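Local coordinates for protein nonsense-mediated mRNA decay factor SMG5 (Homo sapiens, PDB 2HWY) that serves in nonsense-mediated mRNA decay, promoting dephosphorylation of UPF1, this chain being its C-terminal PIN domain, although the protein has no RNase activity by itself, at residues A23-G26 / R27-V30; R34-I37 / D38-L42. One frame throughout, in Å; residues are numbered along the deposited sequence.

Contact 1 (A23-G26 / R27-V30)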
# COMPACT_ATOMS: atom_id res chain seq x y z
N ALA A 23 -4.31 2.87 -8.45
CA ALA A 23 -3.90 4.26 -8.28
C ALA A 23 -4.27 5.12 -9.48
O ALA A 23 -4.38 6.34 -9.39
CB ALA A 23 -2.41 4.32 -8.07
N THR A 24 -4.42 4.46 -10.62
CA THR A 24 -4.79 5.11 -11.87
C THR A 24 -6.29 4.99 -12.09
O THR A 24 -6.85 5.71 -12.92
CB THR A 24 -4.02 4.48 -13.06
OG1 THR A 24 -2.70 5.05 -13.10
CG2 THR A 24 -4.70 4.71 -14.41
N SER A 25 -6.93 4.10 -11.33
CA SER A 25 -8.36 3.88 -11.47
C SER A 25 -9.08 5.20 -11.28
O SER A 25 -10.04 5.49 -11.99
CB SER A 25 -8.88 2.81 -10.50
OG SER A 25 -9.34 3.35 -9.28
N GLY A 26 -8.59 6.02 -10.34
CA GLY A 26 -9.32 7.22 -9.93
C GLY A 26 -10.53 6.89 -9.06
O GLY A 26 -11.33 7.76 -8.77
N ARG A 27 -10.65 5.63 -8.64
CA ARG A 27 -11.72 5.19 -7.73
C ARG A 27 -11.18 5.10 -6.30
O ARG A 27 -11.94 4.90 -5.36
CB ARG A 27 -12.28 3.82 -8.14
CG ARG A 27 -12.43 3.59 -9.65
CD ARG A 27 -13.81 3.88 -10.19
NE ARG A 27 -14.66 2.69 -10.19
CZ ARG A 27 -14.50 1.63 -10.99
NH1 ARG A 27 -13.50 1.56 -11.87
NH2 ARG A 27 -15.35 0.60 -10.89
N PHE A 28 -9.86 5.21 -6.15
CA PHE A 28 -9.23 5.21 -4.84
C PHE A 28 -8.18 6.32 -4.71
O PHE A 28 -7.65 6.82 -5.71
CB PHE A 28 -8.57 3.86 -4.59
CG PHE A 28 -9.52 2.71 -4.69
CD1 PHE A 28 -9.51 1.88 -5.81
CD2 PHE A 28 -10.44 2.46 -3.68
CE1 PHE A 28 -10.41 0.80 -5.91
CE2 PHE A 28 -11.35 1.38 -3.78
CZ PHE A 28 -11.32 0.55 -4.89
N ILE A 29 -7.92 6.70 -3.47
CA ILE A 29 -6.76 7.49 -3.09
C ILE A 29 -5.75 6.53 -2.50
O ILE A 29 -6.08 5.81 -1.55
CB ILE A 29 -7.12 8.54 -2.00
CG1 ILE A 29 -7.80 9.76 -2.61
CG2 ILE A 29 -5.88 8.98 -1.23
CD1 ILE A 29 -8.35 10.73 -1.58
N VAL A 30 -4.54 6.51 -3.04
CA VAL A 30 -3.49 5.63 -2.52
C VAL A 30 -2.59 6.39 -1.54
O VAL A 30 -1.74 7.18 -1.94
CB VAL A 30 -2.66 5.00 -3.64
CG1 VAL A 30 -1.44 4.31 -3.05
CG2 VAL A 30 -3.47 3.99 -4.43
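Arg27 meets Ser25 through its backbone: the amide N of Arg27 gives a hydrogen bond to Ser25 OG at 2.7 Å, with an N-H...O angle of 157°. The same hydroxyl is hydrogen-bonded to the carbonyl oxygen of Leu22 one turn back in the helix, which suits a serine here, since one small polar group joins the last helical turn to the chain leaving it. Gly26, between the two, is where the backbone leaves helical geometry, with a positive phi of 74° that glycine adopts at little cost. CB and CG of Arg27 lie alongside the Ser25 hydroxyl, CG standing beside its own backbone N (chi1 -39°). Phe28 brings its ring atom CD1 obliquely to within 3.8 Å of Ser25 OG, and the ring also meets that of Trp160, with Pro3 and Leu5 nearby. This turn is the helix-to-strand half of a beta-alpha-beta crossover in the PIN domain, leading from helix 16-25 into strand 29-32 of the parallel sheet. Ile29 begins that strand, its backbone hydrogen-bonded to Pro3 and Leu5. Val30 points back to the helix: its CG2 methyl lies 3.8 Å from Ala23 CB, and so small a side chain suits a buried spot where the helix passes close to the strand.

Contact 2 (R34-I37 / D38-L42); sequences RTVI and DGLDL
Helix 34-43, which follows the second strand of the parallel sheet in this PIN domain, is bonded i to i+4 along its backbone, and an Arg34-Asp38 salt bridge of the same spacing spans its first turn. Arg34 NH1 meets Asp38 OD1 at 2.9 Å, the carboxylate oxygen coming to the guanidinium edge near its plane, while the planes of the two groups stand 56° apart. The arginine sets out with CG opposite its backbone N (chi1 -179°) and bends at chi2 and chi3, which brings NH1 round to the Asp38 carboxylate; CG itself passes 3.4 Å from Asp38 OD2. Arg34 NE is hydrogen-bonded to the carbonyl oxygen of Gln71, so one flat cation links the helix to the chain just beyond strand 68-70. Replacing Asp38 with an alanine would probably leave NH1 without its charged mate and take away the side-chain tie across the first turn. Asp38 N also bonds to Arg34 O, so backbone and side chain join the same two residues. Gly39 N bonds to Thr35 O in the same way. On the buried side, Val36 and Leu40 lie side by side and point the same way, Val36 CG1 meeting Leu40 CD1 at 4.2 Å, branched apolar groups suited to packing on helix 9-14, with Leu40 also touching Ile54. Ile37 O receives Asp41 N at 3.1 Å in a nearly straight bond of 168°, and a weak one from Leu40 N at 3.2 Å.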
# COMPACT_ATOMS: atom_id res chain seq x y z
N ARG A 34 4.57 6.62 5.39
CA ARG A 34 5.98 7.00 5.59
C ARG A 34 6.92 5.85 5.92
O ARG A 34 8.08 5.87 5.53
CB ARG A 34 6.11 8.05 6.72
CG ARG A 34 7.57 8.52 6.99
CD ARG A 34 7.71 10.03 6.89
NE ARG A 34 7.14 10.46 5.62
CZ ARG A 34 7.73 10.31 4.44
NH1 ARG A 34 8.95 9.79 4.35
NH2 ARG A 34 7.11 10.69 3.34
N THR A 35 6.43 4.88 6.67
CA THR A 35 7.23 3.74 7.07
C THR A 35 7.50 2.84 5.87
O THR A 35 8.52 2.15 5.83
CB THR A 35 6.53 2.96 8.21
OG1 THR A 35 7.47 2.09 8.84
CG2 THR A 35 5.32 2.15 7.70
N VAL A 36 6.59 2.87 4.90
CA VAL A 36 6.70 2.12 3.65
C VAL A 36 7.65 2.86 2.71
O VAL A 36 8.63 2.30 2.25
CB VAL A 36 5.29 1.94 3.00
CG1 VAL A 36 5.40 1.13 1.72
CG2 VAL A 36 4.35 1.25 3.96
N ILE A 37 7.35 4.13 2.44
CA ILE A 37 8.22 4.99 1.65
C ILE A 37 9.69 4.95 2.12
O ILE A 37 10.63 4.79 1.33
CB ILE A 37 7.63 6.42 1.66
CG1 ILE A 37 6.70 6.61 0.47
CG2 ILE A 37 8.70 7.49 1.65
CD1 ILE A 37 7.40 7.05 -0.80
N ASP A 38 9.90 5.11 3.42
CA ASP A 38 11.25 5.04 3.99
C ASP A 38 11.83 3.62 3.92
O ASP A 38 13.03 3.45 3.72
CB ASP A 38 11.27 5.59 5.42
CG ASP A 38 10.99 7.09 5.47
OD1 ASP A 38 10.92 7.72 4.37
OD2 ASP A 38 10.84 7.64 6.59
N GLY A 39 10.98 2.61 4.08
CA GLY A 39 11.37 1.22 3.87
C GLY A 39 11.87 0.98 2.46
O GLY A 39 12.84 0.24 2.24
N LEU A 40 11.23 1.63 1.49
CA LEU A 40 11.61 1.43 0.10
C LEU A 40 12.93 2.15 -0.24
O LEU A 40 13.76 1.58 -0.96
CB LEU A 40 10.49 1.87 -0.84
CG LEU A 40 9.16 1.14 -0.65
CD1 LEU A 40 8.08 1.80 -1.44
CD2 LEU A 40 9.25 -0.31 -1.04
N ASP A 41 13.14 3.37 0.27
CA ASP A 41 14.44 4.06 0.15
C ASP A 41 15.58 3.17 0.67
O ASP A 41 16.63 3.07 0.04
CB ASP A 41 14.47 5.40 0.94
CG ASP A 41 13.52 6.47 0.39
OD1 ASP A 41 13.52 6.70 -0.85
OD2 ASP A 41 12.78 7.09 1.21
N LEU A 42 15.37 2.54 1.83
CA LEU A 42 16.32 1.53 2.35
C LEU A 42 16.54 0.41 1.34
O LEU A 42 17.68 -0.01 1.11
CB LEU A 42 15.82 0.88 3.65
CG LEU A 42 16.01 1.54 5.01
CD1 LEU A 42 15.40 0.64 6.08
CD2 LEU A 42 17.48 1.82 5.31

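How the contacts relate
From the N terminus the chain runs through strand 4-7 and helices 9-14 and 16-25 before contact 1 closes the turn into strand 29-32. That strand lies between 4-7 and 68-70 in the parallel sheet and leads on to helix 34-43, within which contact 2 is made. The two contacts are therefore in series, neither nested nor crossed, and although their segments are close in sequence their centres stand about 21 Å apart, on opposite sides of the chain's centre. Contact 1 ties a helix end to the start of a strand; contact 2 spans successive turns of one helix, whose neighbours include helices 9-14 and 48-63.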